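Local atomic coordinates of pyruvate kinase (Pyrobaculum aerophilum, PDB entry 3QTG), a protein that catalyses the last step of glycolysis, the transfer of phosphate from phosphoenolpyruvate to ADP that yields pyruvate and ATP. Residues P84-V96 with D108-F122. Numbering follows the deposited sequence.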
ATOM      1  N   PRO A  84      14.070 -27.618 -36.253  1.00 46.37           N
ATOM      2  CA  PRO A  84      14.109 -27.643 -37.718  1.00 46.49           C
ATOM      3  C   PRO A  84      14.931 -26.476 -38.279  1.00 46.30           C
ATOM      4  O   PRO A  84      15.225 -25.505 -37.583  1.00 45.93           O
ATOM      5  CB  PRO A  84      12.634 -27.553 -38.124  1.00 46.56           C
ATOM      6  CG  PRO A  84      11.936 -26.886 -36.948  1.00 47.04           C
ATOM      7  CD  PRO A  84      12.777 -27.163 -35.706  1.00 45.83           C
ATOM      8  N   SER A  85      15.350 -26.589 -39.530  1.00 46.24           N
ATOM      9  CA  SER A  85      16.102 -25.526 -40.151  1.00 45.70           C
ATOM     10  C   SER A  85      15.781 -25.621 -41.614  1.00 45.10           C
ATOM     11  O   SER A  85      15.373 -26.696 -42.094  1.00 45.97           O
ATOM     12  CB  SER A  85      17.597 -25.743 -39.944  1.00 46.16           C
ATOM     13  OG  SER A  85      17.991 -26.989 -40.510  1.00 48.92           O
ATOM     14  N   ILE A  86      15.963 -24.506 -42.315  1.00 42.74           N
ATOM     15  CA  ILE A  86      15.916 -24.511 -43.763  1.00 40.51           C
ATOM     16  C   ILE A  86      17.328 -24.244 -44.257  1.00 39.60           C
ATOM     17  O   ILE A  86      17.950 -23.266 -43.856  1.00 37.29           O
ATOM     18  CB  ILE A  86      14.897 -23.470 -44.326  1.00 40.83           C
ATOM     19  CG1 ILE A  86      13.473 -23.861 -43.922  1.00 39.87           C
ATOM     20  CG2 ILE A  86      15.044 -23.349 -45.848  1.00 38.18           C
ATOM     21  CD1 ILE A  86      12.367 -22.946 -44.478  1.00 40.79           C
ATOM     22  N   ARG A  87      17.834 -25.137 -45.109  1.00 39.14           N
ATOM     23  CA  ARG A  87      19.206 -25.026 -45.584  1.00 39.66           C
ATOM     24  C   ARG A  87      19.284 -24.999 -47.095  1.00 39.10           C
ATOM     25  O   ARG A  87      18.425 -25.559 -47.762  1.00 39.58           O
ATOM     26  CB  ARG A  87      20.045 -26.175 -45.023  1.00 40.69           C
ATOM     27  CG  ARG A  87      20.227 -26.043 -43.524  1.00 42.36           C
ATOM     28  CD  ARG A  87      20.756 -27.305 -42.860  1.00 48.96           C
ATOM     29  NE  ARG A  87      20.879 -27.036 -41.423  1.00 55.02           N
ATOM     30  CZ  ARG A  87      21.927 -26.447 -40.843  1.00 56.18           C
ATOM     31  NH1 ARG A  87      22.984 -26.083 -41.559  1.00 56.82           N
ATOM     32  NH2 ARG A  87      21.921 -26.233 -39.537  1.00 57.17           N
ATOM     33  N   VAL A  88      20.304 -24.334 -47.627  1.00 38.11           N
ATOM     34  CA  VAL A  88      20.561 -24.331 -49.052  1.00 38.49           C
ATOM     35  C   VAL A  88      20.696 -25.812 -49.469  1.00 39.01           C
ATOM     36  O   VAL A  88      21.293 -26.619 -48.740  1.00 38.18           O
ATOM     37  CB  VAL A  88      21.843 -23.542 -49.397  1.00 37.59           C
ATOM     38  CG1 VAL A  88      22.159 -23.611 -50.881  1.00 37.36           C
ATOM     39  CG2 VAL A  88      21.743 -22.082 -48.923  1.00 38.43           C
ATOM     40  N   GLY A  89      20.125 -26.157 -50.619  1.00 39.84           N
ATOM     41  CA  GLY A  89      20.232 -27.515 -51.153  1.00 40.83           C
ATOM     42  C   GLY A  89      21.550 -27.730 -51.877  1.00 42.15           C
ATOM     43  O   GLY A  89      22.488 -26.938 -51.752  1.00 41.58           O
ATOM     44  N   SER A  90      21.620 -28.795 -52.661  1.00 43.04           N
ATOM     45  CA  SER A  90      22.858 -29.166 -53.320  1.00 44.70           C
ATOM     46  C   SER A  90      23.227 -28.200 -54.468  1.00 45.27           C
ATOM     47  O   SER A  90      22.422 -27.908 -55.364  1.00 45.43           O
ATOM     48  CB  SER A  90      22.794 -30.637 -53.784  1.00 45.21           C
ATOM     49  OG  SER A  90      23.777 -30.858 -54.779  1.00 48.43           O
ATOM     50  N   THR A  91      24.458 -27.705 -54.422  1.00 46.13           N
ATOM     51  CA  THR A  91      24.971 -26.729 -55.381  1.00 47.28           C
ATOM     52  C   THR A  91      26.491 -26.597 -55.168  1.00 48.36           C
ATOM     53  O   THR A  91      26.986 -26.765 -54.052  1.00 48.16           O
ATOM     54  CB  THR A  91      24.245 -25.293 -55.238  1.00 46.52           C
ATOM     55  OG1 THR A  91      24.630 -24.416 -56.313  1.00 48.12           O
ATOM     56  CG2 THR A  91      24.560 -24.616 -53.939  1.00 43.58           C
ATOM     57  N   SER A  92      27.214 -26.302 -56.240  1.00 49.97           N
ATOM     58  CA  SER A  92      28.576 -25.796 -56.128  1.00 51.63           C
ATOM     59  C   SER A  92      28.508 -24.407 -55.473  1.00 51.57           C
ATOM     60  O   SER A  92      27.466 -23.735 -55.555  1.00 51.79           O
ATOM     61  CB  SER A  92      29.188 -25.693 -57.518  1.00 52.21           C
ATOM     62  OG  SER A  92      28.338 -24.923 -58.362  1.00 54.31           O
ATOM     63  N   PRO A  93      29.594 -23.975 -54.793  1.00 51.73           N
ATOM     64  CA  PRO A  93      29.545 -22.670 -54.113  1.00 50.95           C
ATOM     65  C   PRO A  93      29.105 -21.558 -55.061  1.00 50.10           C
ATOM     66  O   PRO A  93      29.521 -21.527 -56.217  1.00 50.09           O
ATOM     67  CB  PRO A  93      30.992 -22.460 -53.656  1.00 51.39           C
ATOM     68  CG  PRO A  93      31.523 -23.886 -53.470  1.00 52.16           C
ATOM     69  CD  PRO A  93      30.896 -24.654 -54.599  1.00 52.15           C
ATOM     70  N   ILE A  94      28.221 -20.693 -54.590  1.00 49.04           N
ATOM     71  CA  ILE A  94      27.738 -19.583 -55.409  1.00 48.77           C
ATOM     72  C   ILE A  94      28.333 -18.293 -54.859  1.00 48.48           C
ATOM     73  O   ILE A  94      28.145 -17.964 -53.688  1.00 47.54           O
ATOM     74  CB  ILE A  94      26.184 -19.508 -55.424  1.00 48.91           C
ATOM     75  CG1 ILE A  94      25.605 -20.706 -56.183  1.00 49.73           C
ATOM     76  CG2 ILE A  94      25.689 -18.205 -56.076  1.00 48.15           C
ATOM     77  CD1 ILE A  94      24.291 -21.190 -55.629  1.00 51.71           C
ATOM     78  N   ASN A  95      29.063 -17.585 -55.712  1.00 48.88           N
ATOM     79  CA  ASN A  95      29.679 -16.323 -55.341  1.00 50.00           C
ATOM     80  C   ASN A  95      28.754 -15.161 -55.661  1.00 49.75           C
ATOM     81  O   ASN A  95      28.337 -14.958 -56.809  1.00 50.09           O
ATOM     82  CB  ASN A  95      31.043 -16.159 -56.013  1.00 50.58           C
ATOM     83  CG  ASN A  95      32.062 -17.179 -55.508  1.00 53.16           C
ATOM     84  OD1 ASN A  95      32.757 -16.926 -54.528  1.00 57.15           O
ATOM     85  ND2 ASN A  95      32.128 -18.345 -56.153  1.00 54.65           N
ATOM     86  N   VAL A  96      28.431 -14.418 -54.619  1.00 49.29           N
ATOM     87  CA  VAL A  96      27.462 -13.347 -54.687  1.00 49.60           C
ATOM     88  C   VAL A  96      28.208 -12.023 -54.582  1.00 49.48           C
ATOM     89  O   VAL A  96      29.054 -11.855 -53.700  1.00 49.53           O
ATOM     90  CB  VAL A  96      26.396 -13.549 -53.562  1.00 49.57           C
ATOM     91  CG1 VAL A  96      25.762 -12.253 -53.106  1.00 50.01           C
ATOM     92  CG2 VAL A  96      25.344 -14.548 -54.025  1.00 50.26           C
ATOM     93  N   ASP A 108      15.835 -28.890 -54.362  1.00 37.41           N
ATOM     94  CA  ASP A 108      16.871 -29.512 -53.551  1.00 38.23           C
ATOM     95  C   ASP A 108      18.217 -29.576 -54.301  1.00 38.79           C
ATOM     96  O   ASP A 108      19.212 -30.028 -53.743  1.00 38.86           O
ATOM     97  CB  ASP A 108      16.435 -30.910 -53.074  1.00 38.71           C
ATOM     98  CG  ASP A 108      16.111 -31.848 -54.218  1.00 40.49           C
ATOM     99  OD1 ASP A 108      15.942 -31.378 -55.360  1.00 40.48           O
ATOM    100  OD2 ASP A 108      16.022 -33.069 -53.978  1.00 42.74           O
ATOM    101  N   LYS A 109      18.241 -29.106 -55.546  1.00 39.08           N
ATOM    102  CA  LYS A 109      19.446 -29.152 -56.378  1.00 40.79           C
ATOM    103  C   LYS A 109      19.347 -28.176 -57.533  1.00 41.34           C
ATOM    104  O   LYS A 109      18.405 -28.230 -58.305  1.00 41.12           O
ATOM    105  CB  LYS A 109      19.758 -30.578 -56.896  1.00 40.96           C
ATOM    106  CG  LYS A 109      20.953 -30.593 -57.843  1.00 41.92           C
ATOM    107  CD  LYS A 109      21.908 -31.719 -57.556  1.00 46.73           C
ATOM    108  CE  LYS A 109      23.174 -31.562 -58.416  1.00 47.92           C
ATOM    109  NZ  LYS A 109      24.185 -32.574 -58.051  1.00 51.77           N
ATOM    110  N   SER A 110      20.319 -27.274 -57.631  1.00 42.60           N
ATOM    111  CA  SER A 110      20.355 -26.303 -58.716  1.00 44.42           C
ATOM    112  C   SER A 110      21.292 -26.740 -59.843  1.00 45.77           C
ATOM    113  O   SER A 110      22.051 -27.695 -59.694  1.00 45.76           O
ATOM    114  CB  SER A 110      20.783 -24.923 -58.197  1.00 44.17           C
ATOM    115  OG  SER A 110      22.190 -24.817 -58.223  1.00 46.90           O
ATOM    116  N   ASP A 111      21.203 -26.035 -60.969  1.00 47.24           N
ATOM    117  CA  ASP A 111      22.086 -26.223 -62.123  1.00 49.51           C
ATOM    118  C   ASP A 111      23.205 -25.185 -62.100  1.00 49.47           C
ATOM    119  O   ASP A 111      23.904 -24.988 -63.096  1.00 50.01           O
ATOM    120  CB  ASP A 111      21.284 -26.043 -63.422  1.00 50.34           C
ATOM    121  CG  ASP A 111      20.630 -24.653 -63.523  1.00 51.73           C
ATOM    122  OD1 ASP A 111      20.698 -23.865 -62.545  1.00 52.04           O
ATOM    123  OD2 ASP A 111      20.046 -24.342 -64.582  1.00 55.41           O
ATOM    124  N   GLY A 112      23.348 -24.501 -60.969  1.00 49.80           N
ATOM    125  CA  GLY A 112      24.345 -23.447 -60.844  1.00 49.85           C
ATOM    126  C   GLY A 112      23.813 -22.036 -61.000  1.00 49.45           C
ATOM    127  O   GLY A 112      24.426 -21.102 -60.498  1.00 50.28           O
ATOM    128  N   THR A 113      22.669 -21.861 -61.662  1.00 49.18           N
ATOM    129  CA  THR A 113      22.166 -20.496 -61.953  1.00 48.13           C
ATOM    130  C   THR A 113      21.303 -19.862 -60.840  1.00 47.06           C
ATOM    131  O   THR A 113      20.902 -18.687 -60.952  1.00 48.47           O
ATOM    132  CB  THR A 113      21.392 -20.421 -63.302  1.00 48.53           C
ATOM    133  OG1 THR A 113      20.239 -21.261 -63.245  1.00 49.76           O
ATOM    134  CG2 THR A 113      22.264 -20.872 -64.490  1.00 49.98           C
ATOM    135  N   TYR A 114      21.001 -20.614 -59.782  1.00 44.33           N
ATOM    136  CA  TYR A 114      20.171 -20.089 -58.682  1.00 41.91           C
ATOM    137  C   TYR A 114      20.491 -20.765 -57.353  1.00 40.31           C
ATOM    138  O   TYR A 114      21.202 -21.778 -57.336  1.00 39.79           O
ATOM    139  CB  TYR A 114      18.676 -20.254 -59.015  1.00 41.60           C
ATOM    140  CG  TYR A 114      18.247 -21.697 -59.170  1.00 41.33           C
ATOM    141  CD1 TYR A 114      17.761 -22.409 -58.071  1.00 41.12           C
ATOM    142  CD2 TYR A 114      18.346 -22.357 -60.395  1.00 39.99           C
ATOM    143  CE1 TYR A 114      17.373 -23.723 -58.177  1.00 40.57           C
ATOM    144  CE2 TYR A 114      17.955 -23.695 -60.518  1.00 41.23           C
ATOM    145  CZ  TYR A 114      17.464 -24.359 -59.401  1.00 41.96           C
ATOM    146  OH  TYR A 114      17.064 -25.665 -59.463  1.00 42.76           O
ATOM    147  N   ILE A 115      19.959 -20.220 -56.251  1.00 38.63           N
ATOM    148  CA  ILE A 115      20.133 -20.825 -54.927  1.00 37.11           C
ATOM    149  C   ILE A 115      18.960 -21.765 -54.673  1.00 37.16           C
ATOM    150  O   ILE A 115      17.800 -21.329 -54.686  1.00 36.79           O
ATOM    151  CB  ILE A 115      20.190 -19.783 -53.753  1.00 36.61           C
ATOM    152  CG1 ILE A 115      21.092 -18.582 -54.055  1.00 38.04           C
ATOM    153  CG2 ILE A 115      20.554 -20.460 -52.418  1.00 34.39           C
ATOM    154  CD1 ILE A 115      22.443 -18.924 -54.679  1.00 41.07           C
ATOM    155  N   PRO A 116      19.251 -23.062 -54.442  1.00 36.94           N
ATOM    156  CA  PRO A 116      18.175 -23.983 -54.188  1.00 36.65           C
ATOM    157  C   PRO A 116      17.741 -24.017 -52.705  1.00 36.20           C
ATOM    158  O   PRO A 116      18.567 -24.176 -51.794  1.00 35.82           O
ATOM    159  CB  PRO A 116      18.762 -25.315 -54.652  1.00 36.98           C
ATOM    160  CG  PRO A 116      20.226 -25.187 -54.387  1.00 37.44           C
ATOM    161  CD  PRO A 116      20.569 -23.733 -54.419  1.00 36.76           C
ATOM    162  N   VAL A 117      16.446 -23.866 -52.471  1.00 35.97           N
ATOM    163  CA  VAL A 117      15.901 -23.927 -51.115  1.00 35.96           C
ATOM    164  C   VAL A 117      14.812 -25.007 -51.080  1.00 36.71           C
ATOM    165  O   VAL A 117      13.726 -24.790 -51.615  1.00 37.03           O
ATOM    166  CB  VAL A 117      15.342 -22.571 -50.648  1.00 35.72           C
ATOM    167  CG1 VAL A 117      14.965 -22.637 -49.182  1.00 35.68           C
ATOM    168  CG2 VAL A 117      16.369 -21.463 -50.851  1.00 34.98           C
ATOM    169  N   PRO A 118      15.117 -26.192 -50.496  1.00 37.11           N
ATOM    170  CA  PRO A 118      14.189 -27.322 -50.545  1.00 38.02           C
ATOM    171  C   PRO A 118      13.047 -27.295 -49.518  1.00 38.57           C
ATOM    172  O   PRO A 118      12.672 -28.329 -48.972  1.00 39.54           O
ATOM    173  CB  PRO A 118      15.108 -28.526 -50.320  1.00 37.80           C
ATOM    174  CG  PRO A 118      16.138 -28.037 -49.437  1.00 37.11           C
ATOM    175  CD  PRO A 118      16.383 -26.581 -49.847  1.00 36.58           C
ATOM    176  N   ASN A 119      12.472 -26.129 -49.267  1.00 39.01           N
ATOM    177  CA  ASN A 119      11.366 -26.068 -48.319  1.00 39.03           C
ATOM    178  C   ASN A 119      10.384 -24.980 -48.675  1.00 39.03           C
ATOM    179  O   ASN A 119      10.755 -23.796 -48.688  1.00 37.86           O
ATOM    180  CB  ASN A 119      11.883 -25.889 -46.889  1.00 38.78           C
ATOM    181  CG  ASN A 119      10.916 -26.451 -45.870  1.00 41.58           C
ATOM    182  OD1 ASN A 119       9.700 -26.296 -46.020  1.00 45.47           O
ATOM    183  ND2 ASN A 119      11.437 -27.143 -44.855  1.00 41.92           N
ATOM    184  N   LYS A 120       9.141 -25.369 -48.967  1.00 39.29           N
ATOM    185  CA  LYS A 120       8.120 -24.396 -49.371  1.00 41.07           C
ATOM    186  C   LYS A 120       7.823 -23.359 -48.278  1.00 39.69           C
ATOM    187  O   LYS A 120       7.442 -22.242 -48.589  1.00 39.16           O
ATOM    188  CB  LYS A 120       6.802 -25.063 -49.804  1.00 42.87           C
ATOM    189  CG  LYS A 120       5.960 -24.160 -50.787  1.00 44.10           C
ATOM    190  CD  LYS A 120       4.506 -24.622 -50.823  1.00 46.10           C
ATOM    191  CE  LYS A 120       3.579 -23.648 -51.601  1.00 49.90           C
ATOM    192  NZ  LYS A 120       3.479 -23.974 -53.065  1.00 52.68           N
ATOM    193  N   ALA A 121       8.002 -23.743 -47.013  1.00 38.81           N
ATOM    194  CA  ALA A 121       7.786 -22.827 -45.891  1.00 38.72           C
ATOM    195  C   ALA A 121       8.636 -21.548 -46.006  1.00 38.42           C
ATOM    196  O   ALA A 121       8.212 -20.490 -45.527  1.00 38.52           O
ATOM    197  CB  ALA A 121       8.026 -23.528 -44.555  1.00 37.39           C
ATOM    198  N   PHE A 122       9.811 -21.643 -46.648  1.00 37.86           N
ATOM    199  CA  PHE A 122      10.636 -20.461 -46.931  1.00 36.89           C
ATOM    200  C   PHE A 122       9.852 -19.525 -47.851  1.00 37.89           C
ATOM    201  O   PHE A 122       9.757 -18.316 -47.607  1.00 37.49           O
ATOM    202  CB  PHE A 122      11.974 -20.841 -47.582  1.00 36.62           C
ATOM    203  CG  PHE A 122      12.836 -19.637 -47.977  1.00 35.98           C
ATOM    204  CD1 PHE A 122      13.526 -18.900 -47.009  1.00 35.07           C
ATOM    205  CD2 PHE A 122      12.934 -19.244 -49.304  1.00 34.69           C
ATOM    206  CE1 PHE A 122      14.309 -17.795 -47.363  1.00 33.01           C
ATOM    207  CE2 PHE A 122      13.716 -18.150 -49.687  1.00 34.93           C
ATOM    208  CZ  PHE A 122      14.410 -17.415 -48.696  1.00 36.14           C
TER
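Ile86 packs against Val117, Asn119 and Phe122 in the small beta-barrel (B) domain of pyruvate kinase, inserted after the third strand of the TIM barrel, where the entering chain 84-96 runs along 108-122. This end is tight: CG2 of Ile86, anti to the backbone N (CG1 chi1 -65°), presses on Val117 CG1 at 3.4 Å, while CD1 reaches the first turn of helix 120-125, 3.8 Å from Phe122 CB. Tyr174 and Ile176 also pack on Ile86, and an alanine here would probably open a gap between Val117 and that helix. Asn119 lays its CB against Ile86 and caps the helix through OD1, which accepts from Ala121 N. Midway, Gly89 N donates to Pro116 O (2.8 Å) from above the carbonyl plane. NH1 of neighbouring Arg87, probably an ATP-binding residue, donates to Gly164 O. The other end is solvent-facing and mostly polar. Ser90 and Lys109 form a single beta bridge, Ser90 N giving to Asp108 O and Ser110 N to Ser90 O, and the bent Lys109 chain passes Ser90 OG with its CD at 3.5 Å. Beyond it, the hydroxyls Thr91 OG1 and Ser110 OG hydrogen-bond at 3.1 Å; Ser110 OG accepts from Gly112 N in an ST turn.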